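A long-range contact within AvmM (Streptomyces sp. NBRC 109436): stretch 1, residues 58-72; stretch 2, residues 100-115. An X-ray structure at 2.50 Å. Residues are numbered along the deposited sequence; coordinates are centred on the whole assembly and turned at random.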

ATOM      1  N   THR A  58      11.216   7.478 -18.669  1.00 62.53           N
ATOM      2  CA  THR A  58      10.827   7.632 -17.276  1.00 59.71           C
ATOM      3  C   THR A  58      11.920   7.086 -16.381  1.00 59.43           C
ATOM      4  O   THR A  58      12.628   6.147 -16.755  1.00 58.33           O
ATOM      5  CB  THR A  58       9.552   6.879 -16.935  1.00 59.34           C
ATOM      6  OG1 THR A  58       9.792   5.482 -17.135  1.00 57.18           O
ATOM      7  CG2 THR A  58       8.359   7.354 -17.775  1.00 62.50           C
ATOM      8  N   GLY A  59      11.990   7.635 -15.168  1.00 58.59           N
ATOM      9  CA  GLY A  59      12.849   7.109 -14.124  1.00 57.80           C
ATOM     10  C   GLY A  59      12.324   7.496 -12.760  1.00 54.57           C
ATOM     11  O   GLY A  59      11.612   8.493 -12.609  1.00 54.86           O
ATOM     12  N   LEU A  60      12.691   6.700 -11.759  1.00 54.63           N
ATOM     13  CA  LEU A  60      12.227   6.916 -10.394  1.00 52.28           C
ATOM     14  C   LEU A  60      13.156   7.848  -9.617  1.00 55.98           C
ATOM     15  O   LEU A  60      14.386   7.738  -9.688  1.00 55.53           O
ATOM     16  CB  LEU A  60      12.120   5.587  -9.637  1.00 47.93           C
ATOM     17  CG  LEU A  60      11.660   5.756  -8.174  1.00 49.92           C
ATOM     18  CD1 LEU A  60      10.223   6.259  -8.097  1.00 48.55           C
ATOM     19  CD2 LEU A  60      11.919   4.557  -7.263  1.00 44.76           C
ATOM     20  N   ASN A  61      12.552   8.740  -8.839  1.00 53.19           N
ATOM     21  CA  ASN A  61      13.248   9.495  -7.808  1.00 55.62           C
ATOM     22  C   ASN A  61      12.729   9.063  -6.439  1.00 54.99           C
ATOM     23  O   ASN A  61      11.560   8.685  -6.289  1.00 53.77           O
ATOM     24  CB  ASN A  61      13.060  11.007  -8.000  1.00 54.28           C
ATOM     25  CG  ASN A  61      13.536  11.484  -9.372  1.00 58.21           C
ATOM     26  OD1 ASN A  61      14.736  11.546  -9.642  1.00 58.45           O
ATOM     27  ND2 ASN A  61      12.585  11.786 -10.260  1.00 58.06           N
ATOM     28  N   LEU A  62      13.631   9.078  -5.454  1.00 54.32           N
ATOM     29  CA  LEU A  62      13.359   8.685  -4.074  1.00 54.64           C
ATOM     30  C   LEU A  62      13.834   9.808  -3.162  1.00 56.77           C
ATOM     31  O   LEU A  62      14.960  10.294  -3.312  1.00 55.64           O
ATOM     32  CB  LEU A  62      14.079   7.381  -3.726  1.00 54.88           C
ATOM     33  CG  LEU A  62      13.400   6.287  -2.916  1.00 56.15           C
ATOM     34  CD1 LEU A  62      12.160   5.745  -3.611  1.00 53.45           C
ATOM     35  CD2 LEU A  62      14.404   5.196  -2.736  1.00 56.38           C
ATOM     36  N   VAL A  63      12.979  10.258  -2.251  1.00 58.48           N
ATOM     37  CA  VAL A  63      13.322  11.360  -1.360  1.00 58.34           C
ATOM     38  C   VAL A  63      13.346  10.862   0.073  1.00 57.05           C
ATOM     39  O   VAL A  63      12.390  10.234   0.533  1.00 58.02           O
ATOM     40  CB  VAL A  63      12.350  12.538  -1.502  1.00 57.97           C
ATOM     41  CG1 VAL A  63      12.791  13.669  -0.618  1.00 58.87           C
ATOM     42  CG2 VAL A  63      12.306  12.989  -2.939  1.00 54.62           C
ATOM     43  N   ILE A  64      14.447  11.115   0.773  1.00 59.20           N
ATOM     44  CA  ILE A  64      14.548  10.796   2.190  1.00 62.20           C
ATOM     45  C   ILE A  64      14.466  12.100   2.962  1.00 60.70           C
ATOM     46  O   ILE A  64      15.171  13.058   2.634  1.00 64.77           O
ATOM     47  CB  ILE A  64      15.831  10.022   2.518  1.00 62.29           C
ATOM     48  CG1 ILE A  64      15.888   8.745   1.666  1.00 57.40           C
ATOM     49  CG2 ILE A  64      15.856   9.711   4.018  1.00 58.34           C
ATOM     50  CD1 ILE A  64      17.088   7.868   1.948  1.00 52.81           C
ATOM     51  N   TRP A  65      13.582  12.150   3.952  1.00 61.69           N
ATOM     52  CA  TRP A  65      13.225  13.375   4.655  1.00 64.04           C
ATOM     53  C   TRP A  65      13.247  13.124   6.154  1.00 63.45           C
ATOM     54  O   TRP A  65      12.674  12.139   6.631  1.00 62.80           O
ATOM     55  CB  TRP A  65      11.843  13.872   4.221  1.00 64.45           C
ATOM     56  CG  TRP A  65      11.291  15.047   5.028  1.00 68.43           C
ATOM     57  CD1 TRP A  65      11.829  16.303   5.131  1.00 70.06           C
ATOM     58  CD2 TRP A  65      10.056  15.081   5.776  1.00 67.95           C
ATOM     59  NE1 TRP A  65      11.020  17.104   5.920  1.00 70.74           N
ATOM     60  CE2 TRP A  65       9.928  16.380   6.321  1.00 68.72           C
ATOM     61  CE3 TRP A  65       9.059  14.135   6.048  1.00 66.38           C
ATOM     62  CZ2 TRP A  65       8.849  16.755   7.115  1.00 68.13           C
ATOM     63  CZ3 TRP A  65       7.985  14.511   6.836  1.00 65.93           C
ATOM     64  CH2 TRP A  65       7.890  15.810   7.360  1.00 67.09           C
ATOM     65  N   PHE A  66      13.919  14.000   6.889  1.00 67.06           N
ATOM     66  CA  PHE A  66      13.847  14.026   8.349  1.00 67.12           C
ATOM     67  C   PHE A  66      13.096  15.280   8.766  1.00 66.66           C
ATOM     68  O   PHE A  66      13.499  16.391   8.416  1.00 67.47           O
ATOM     69  CB  PHE A  66      15.238  14.004   8.990  1.00 66.53           C
ATOM     70  CG  PHE A  66      15.962  12.680   8.870  1.00 66.16           C
ATOM     71  CD1 PHE A  66      15.369  11.589   8.261  1.00 62.67           C
ATOM     72  CD2 PHE A  66      17.250  12.533   9.386  1.00 67.62           C
ATOM     73  CE1 PHE A  66      16.044  10.376   8.159  1.00 62.91           C
ATOM     74  CE2 PHE A  66      17.926  11.318   9.287  1.00 65.46           C
ATOM     75  CZ  PHE A  66      17.320  10.238   8.668  1.00 59.95           C
ATOM     76  N   SER A  67      12.016  15.104   9.517  1.00 67.01           N
ATOM     77  CA  SER A  67      11.220  16.242   9.940  1.00 68.16           C
ATOM     78  C   SER A  67      11.792  16.938  11.168  1.00 72.80           C
ATOM     79  O   SER A  67      11.371  18.062  11.475  1.00 73.94           O
ATOM     80  CB  SER A  67       9.799  15.797  10.254  1.00 64.27           C
ATOM     81  OG  SER A  67       9.793  15.118  11.486  1.00 62.84           O
ATOM     82  N   ASP A  68      12.713  16.289  11.892  1.00 68.12           N
ATOM     83  CA  ASP A  68      13.114  16.724  13.227  1.00 65.57           C
ATOM     84  C   ASP A  68      14.608  16.985  13.342  1.00 68.15           C
ATOM     85  O   ASP A  68      15.140  17.018  14.455  1.00 72.37           O
ATOM     86  CB  ASP A  68      12.669  15.695  14.268  1.00 68.76           C
ATOM     87  CG  ASP A  68      13.170  14.290  13.966  1.00 65.35           C
ATOM     88  OD1 ASP A  68      13.642  14.048  12.835  1.00 65.05           O
ATOM     89  OD2 ASP A  68      13.067  13.417  14.857  1.00 64.75           O
ATOM     90  N   ARG A  69      15.287  17.202  12.222  1.00 71.81           N
ATOM     91  CA  ARG A  69      16.681  17.617  12.199  1.00 68.30           C
ATOM     92  C   ARG A  69      17.049  17.975  10.769  1.00 71.53           C
ATOM     93  O   ARG A  69      16.442  17.471   9.818  1.00 69.55           O
ATOM     94  CB  ARG A  69      17.589  16.519  12.741  1.00 69.44           C
ATOM     95  CG  ARG A  69      17.389  15.173  12.092  1.00 67.17           C
ATOM     96  CD  ARG A  69      18.052  14.109  12.939  1.00 67.10           C
ATOM     97  NE  ARG A  69      19.489  14.344  13.061  1.00 67.98           N
ATOM     98  CZ  ARG A  69      20.292  13.630  13.842  1.00 68.74           C
ATOM     99  NH1 ARG A  69      19.804  12.642  14.578  1.00 68.61           N
ATOM    100  NH2 ARG A  69      21.583  13.908  13.899  1.00 71.60           N
ATOM    101  N   ASP A  70      18.057  18.840  10.617  1.00 68.32           N
ATOM    102  CA  ASP A  70      18.411  19.281   9.273  1.00 72.42           C
ATOM    103  C   ASP A  70      19.855  18.958   8.902  1.00 73.18           C
ATOM    104  O   ASP A  70      20.357  19.476   7.891  1.00 71.56           O
ATOM    105  CB  ASP A  70      18.149  20.778   9.096  1.00 72.80           C
ATOM    106  CG  ASP A  70      18.852  21.616  10.122  1.00 78.61           C
ATOM    107  OD1 ASP A  70      19.887  21.172  10.673  1.00 78.13           O
ATOM    108  OD2 ASP A  70      18.376  22.745  10.358  1.00 87.33           O
ATOM    109  N   ASP A  71      20.519  18.080   9.656  1.00 71.53           N
ATOM    110  CA  ASP A  71      21.906  17.718   9.391  1.00 70.17           C
ATOM    111  C   ASP A  71      22.070  16.501   8.481  1.00 69.56           C
ATOM    112  O   ASP A  71      23.203  16.183   8.114  1.00 72.10           O
ATOM    113  CB  ASP A  71      22.632  17.449  10.709  1.00 70.06           C
ATOM    114  CG  ASP A  71      21.848  16.515  11.621  1.00 72.75           C
ATOM    115  OD1 ASP A  71      20.605  16.435  11.482  1.00 70.26           O
ATOM    116  OD2 ASP A  71      22.479  15.846  12.467  1.00 70.74           O
ATOM    117  N   LEU A  72      21.000  15.795   8.126  1.00 68.53           N
ATOM    118  CA  LEU A  72      21.134  14.643   7.237  1.00 69.46           C
ATOM    119  C   LEU A  72      21.705  15.047   5.873  1.00 66.13           C
ATOM    120  O   LEU A  72      21.333  16.077   5.300  1.00 67.18           O
ATOM    121  CB  LEU A  72      19.775  13.949   7.065  1.00 68.04           C
ATOM    122  CG  LEU A  72      19.632  12.789   6.069  1.00 64.08           C
ATOM    123  CD1 LEU A  72      20.434  11.583   6.537  1.00 64.09           C
ATOM    124  CD2 LEU A  72      18.157  12.402   5.858  1.00 63.99           C
ATOM    125  N   GLN A 100      17.489  19.952   0.757  1.00 71.15           N
ATOM    126  CA  GLN A 100      16.373  20.887   0.764  1.00 71.67           C
ATOM    127  C   GLN A 100      15.862  21.013   2.190  1.00 69.21           C
ATOM    128  O   GLN A 100      15.837  20.032   2.935  1.00 68.49           O
ATOM    129  CB  GLN A 100      15.249  20.430  -0.167  1.00 69.32           C
ATOM    130  CG  GLN A 100      15.656  20.261  -1.621  1.00 70.80           C
ATOM    131  CD  GLN A 100      16.077  21.563  -2.258  1.00 75.41           C
ATOM    132  OE1 GLN A 100      15.318  22.538  -2.250  1.00 77.71           O
ATOM    133  NE2 GLN A 100      17.302  21.602  -2.793  1.00 71.07           N
ATOM    134  N   PHE A 101      15.489  22.224   2.585  1.00 72.30           N
ATOM    135  CA  PHE A 101      15.149  22.513   3.974  1.00 71.93           C
ATOM    136  C   PHE A 101      13.755  23.114   3.970  1.00 77.00           C
ATOM    137  O   PHE A 101      13.598  24.340   3.849  1.00 78.66           O
ATOM    138  CB  PHE A 101      16.169  23.453   4.608  1.00 69.74           C
ATOM    139  CG  PHE A 101      17.580  22.915   4.604  1.00 69.95           C
ATOM    140  CD1 PHE A 101      18.413  23.118   3.507  1.00 72.88           C
ATOM    141  CD2 PHE A 101      18.074  22.206   5.686  1.00 69.42           C
ATOM    142  CE1 PHE A 101      19.719  22.627   3.497  1.00 72.34           C
ATOM    143  CE2 PHE A 101      19.372  21.705   5.684  1.00 70.51           C
ATOM    144  CZ  PHE A 101      20.196  21.918   4.591  1.00 72.17           C
ATOM    145  N   PRO A 102      12.719  22.280   4.111  1.00 78.23           N
ATOM    146  CA  PRO A 102      11.348  22.789   4.102  1.00 81.46           C
ATOM    147  C   PRO A 102      11.120  23.766   5.240  1.00 89.19           C
ATOM    148  O   PRO A 102      11.788  23.713   6.275  1.00 89.36           O
ATOM    149  CB  PRO A 102      10.500  21.524   4.274  1.00 84.14           C
ATOM    150  CG  PRO A 102      11.387  20.408   3.829  1.00 76.60           C
ATOM    151  CD  PRO A 102      12.758  20.812   4.228  1.00 76.20           C
ATOM    152  N   ALA A 103      10.202  24.707   5.009  1.00 93.79           N
ATOM    153  CA  ALA A 103       9.862  25.662   6.056  1.00 94.10           C
ATOM    154  C   ALA A 103       9.209  24.964   7.243  1.00 98.64           C
ATOM    155  O   ALA A 103       9.346  25.420   8.387  1.00101.18           O
ATOM    156  CB  ALA A 103       8.949  26.751   5.499  1.00 94.82           C
ATOM    157  N   GLU A 104       8.538  23.834   7.000  1.00 94.56           N
ATOM    158  CA  GLU A 104       7.915  23.044   8.056  1.00 93.93           C
ATOM    159  C   GLU A 104       8.924  22.200   8.828  1.00 91.60           C
ATOM    160  O   GLU A 104       8.515  21.315   9.589  1.00 91.62           O
ATOM    161  CB  GLU A 104       6.771  22.190   7.486  1.00 91.73           C
ATOM    162  CG  GLU A 104       7.160  21.137   6.470  1.00 96.30           C
ATOM    163  CD  GLU A 104       7.089  21.672   5.044  1.00 97.01           C
ATOM    164  OE1 GLU A 104       7.011  22.905   4.881  1.00 95.94           O
ATOM    165  OE2 GLU A 104       7.083  20.867   4.086  1.00100.50           O
ATOM    166  N   GLY A 105      10.214  22.415   8.575  1.00 90.94           N
ATOM    167  CA  GLY A 105      11.337  21.887   9.326  1.00 87.75           C
ATOM    168  C   GLY A 105      12.031  20.730   8.628  1.00 84.73           C
ATOM    169  O   GLY A 105      11.503  20.108   7.700  1.00 85.45           O
ATOM    170  N   GLY A 106      13.246  20.435   9.090  1.00 78.04           N
ATOM    171  CA  GLY A 106      13.940  19.273   8.583  1.00 71.66           C
ATOM    172  C   GLY A 106      14.841  19.521   7.385  1.00 72.46           C
ATOM    173  O   GLY A 106      15.273  20.633   7.059  1.00 73.57           O
ATOM    174  N   VAL A 107      15.152  18.402   6.734  1.00 73.30           N
ATOM    175  CA  VAL A 107      15.943  18.363   5.510  1.00 70.55           C
ATOM    176  C   VAL A 107      15.473  17.145   4.726  1.00 68.80           C
ATOM    177  O   VAL A 107      15.003  16.160   5.307  1.00 66.88           O
ATOM    178  CB  VAL A 107      17.464  18.297   5.794  1.00 68.49           C
ATOM    179  CG1 VAL A 107      17.818  17.024   6.558  1.00 68.50           C
ATOM    180  CG2 VAL A 107      18.253  18.377   4.502  1.00 67.28           C
ATOM    181  N   HIS A 108      15.574  17.215   3.397  1.00 65.30           N
ATOM    182  CA  HIS A 108      15.336  16.022   2.599  1.00 64.31           C
ATOM    183  C   HIS A 108      16.364  15.919   1.482  1.00 64.17           C
ATOM    184  O   HIS A 108      16.885  16.922   0.985  1.00 65.09           O
ATOM    185  CB  HIS A 108      13.890  15.971   2.066  1.00 65.73           C
ATOM    186  CG  HIS A 108      13.570  16.953   0.979  1.00 68.39           C
ATOM    187  ND1 HIS A 108      14.087  16.853  -0.296  1.00 68.98           N
ATOM    188  CD2 HIS A 108      12.742  18.026   0.962  1.00 70.77           C
ATOM    189  CE1 HIS A 108      13.602  17.825  -1.049  1.00 67.92           C
ATOM    190  NE2 HIS A 108      12.790  18.558  -0.307  1.00 70.40           N
ATOM    191  N   ILE A 109      16.702  14.682   1.139  1.00 62.90           N
ATOM    192  CA  ILE A 109      17.740  14.383   0.159  1.00 62.94           C
ATOM    193  C   ILE A 109      17.052  13.636  -0.983  1.00 63.54           C
ATOM    194  O   ILE A 109      16.623  12.484  -0.811  1.00 60.39           O
ATOM    195  CB  ILE A 109      18.882  13.539   0.752  1.00 63.35           C
ATOM    196  CG1 ILE A 109      19.414  14.119   2.069  1.00 62.84           C
ATOM    197  CG2 ILE A 109      20.028  13.456  -0.235  1.00 61.33           C
ATOM    198  CD1 ILE A 109      19.887  15.521   1.974  1.00 61.77           C
ATOM    199  N   ALA A 110      16.942  14.284  -2.146  1.00 63.83           N
ATOM    200  CA  ALA A 110      16.298  13.692  -3.311  1.00 60.78           C
ATOM    201  C   ALA A 110      17.321  12.924  -4.144  1.00 61.80           C
ATOM    202  O   ALA A 110      18.359  13.472  -4.524  1.00 63.04           O
ATOM    203  CB  ALA A 110      15.611  14.767  -4.153  1.00 60.31           C
ATOM    204  N   CYS A 111      17.029  11.650  -4.409  1.00 58.76           N
ATOM    205  CA  CYS A 111      17.943  10.743  -5.093  1.00 57.49           C
ATOM    206  C   CYS A 111      17.326  10.172  -6.361  1.00 58.25           C
ATOM    207  O   CYS A 111      16.186   9.692  -6.350  1.00 56.15           O
ATOM    208  CB  CYS A 111      18.357   9.594  -4.178  1.00 54.67           C
ATOM    209  SG  CYS A 111      19.148  10.149  -2.713  1.00 62.16           S
ATOM    210  N   GLN A 112      18.105  10.170  -7.431  1.00 59.36           N
ATOM    211  CA  GLN A 112      17.672   9.582  -8.686  1.00 60.26           C
ATOM    212  C   GLN A 112      17.996   8.090  -8.709  1.00 56.95           C
ATOM    213  O   GLN A 112      19.146   7.691  -8.520  1.00 58.66           O
ATOM    214  CB  GLN A 112      18.325  10.305  -9.865  1.00 57.34           C
ATOM    215  CG  GLN A 112      17.752   9.913 -11.215  1.00 59.42           C
ATOM    216  CD  GLN A 112      18.406  10.655 -12.383  1.00 62.45           C
ATOM    217  OE1 GLN A 112      18.391  10.178 -13.519  1.00 62.23           O
ATOM    218  NE2 GLN A 112      18.934  11.847 -12.116  1.00 58.31           N
ATOM    219  N   LEU A 113      16.974   7.279  -8.975  1.00 57.39           N
ATOM    220  CA  LEU A 113      17.093   5.830  -9.143  1.00 57.33           C
ATOM    221  C   LEU A 113      16.606   5.412 -10.532  1.00 55.68           C
ATOM    222  O   LEU A 113      15.767   4.506 -10.646  1.00 52.39           O
ATOM    223  CB  LEU A 113      16.272   5.095  -8.066  1.00 52.46           C
ATOM    224  CG  LEU A 113      16.877   4.929  -6.667  1.00 53.65           C
ATOM    225  CD1 LEU A 113      17.053   6.281  -5.967  1.00 52.85           C
ATOM    226  CD2 LEU A 113      15.983   4.026  -5.833  1.00 48.34           C
ATOM    227  N   SER A 114      17.168   6.016 -11.594  1.00 56.50           N
ATOM    228  CA  SER A 114      16.693   5.797 -12.951  1.00 55.83           C
ATOM    229  C   SER A 114      17.552   4.733 -13.624  1.00 56.31           C
ATOM    230  O   SER A 114      18.528   4.231 -13.060  1.00 53.24           O
ATOM    231  CB  SER A 114      16.748   7.083 -13.782  1.00 61.01           C
ATOM    232  OG  SER A 114      18.101   7.520 -14.026  1.00 58.61           O
ATOM    233  N   GLY A 115      17.171   4.372 -14.842  1.00 65.67           N
ATOM    234  CA  GLY A 115      17.987   3.500 -15.651  1.00 64.86           C
ATOM    235  C   GLY A 115      17.195   2.411 -16.338  1.00 68.52           C
ATOM    236  O   GLY A 115      16.024   2.167 -16.025  1.00 66.54           O
TER
HETATM  237  O   HOH W   1      13.742   4.216 -12.070  1.00 50.06           O

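Two antiparallel strands, one ending at Phe 66, one starting at Val 107, satisfy each other's backbone in alternate pairs. Leu 62 N gives to Cys 111 O at 2.8 Å and Cys 111 N to Leu 62 O at 2.7 Å; Ile 64 N gives to Ile 109 O at 3.0 Å and Ile 109 N to Ile 64 O at 2.7 Å; Phe 66 N reaches Val 107 O at 2.9 Å, and Val 107 N returns to Phe 66 O at 3.1 Å. At Leu 60 the ladder opens. Leu 113 N still donates to Leu 60 O at 2.7 Å, but a water completes the return path, accepting from Leu 60 N at 2.7 Å and donating to Leu 113 O at 2.5 Å.

A weaker contact adds to this: Gly 106 CA lies 2.9 Å from Phe 66 O. A CB on Gly 106 would clash there.

No side chain hydrogen-bonds across the contact; several polar ones are satisfied otherwise. Arg 69 NE and NH2 hold Asp 71 OD1 and OD2 in a salt bridge, Ser 114 OG donates to Gln 112 OE1, and both ends of the Asn 61 amide are bonded elsewhere in the structure. Side-chain contact is largely apolar, as where Leu 62 CD2 meets Leu 113 CD2 at 3.7 Å.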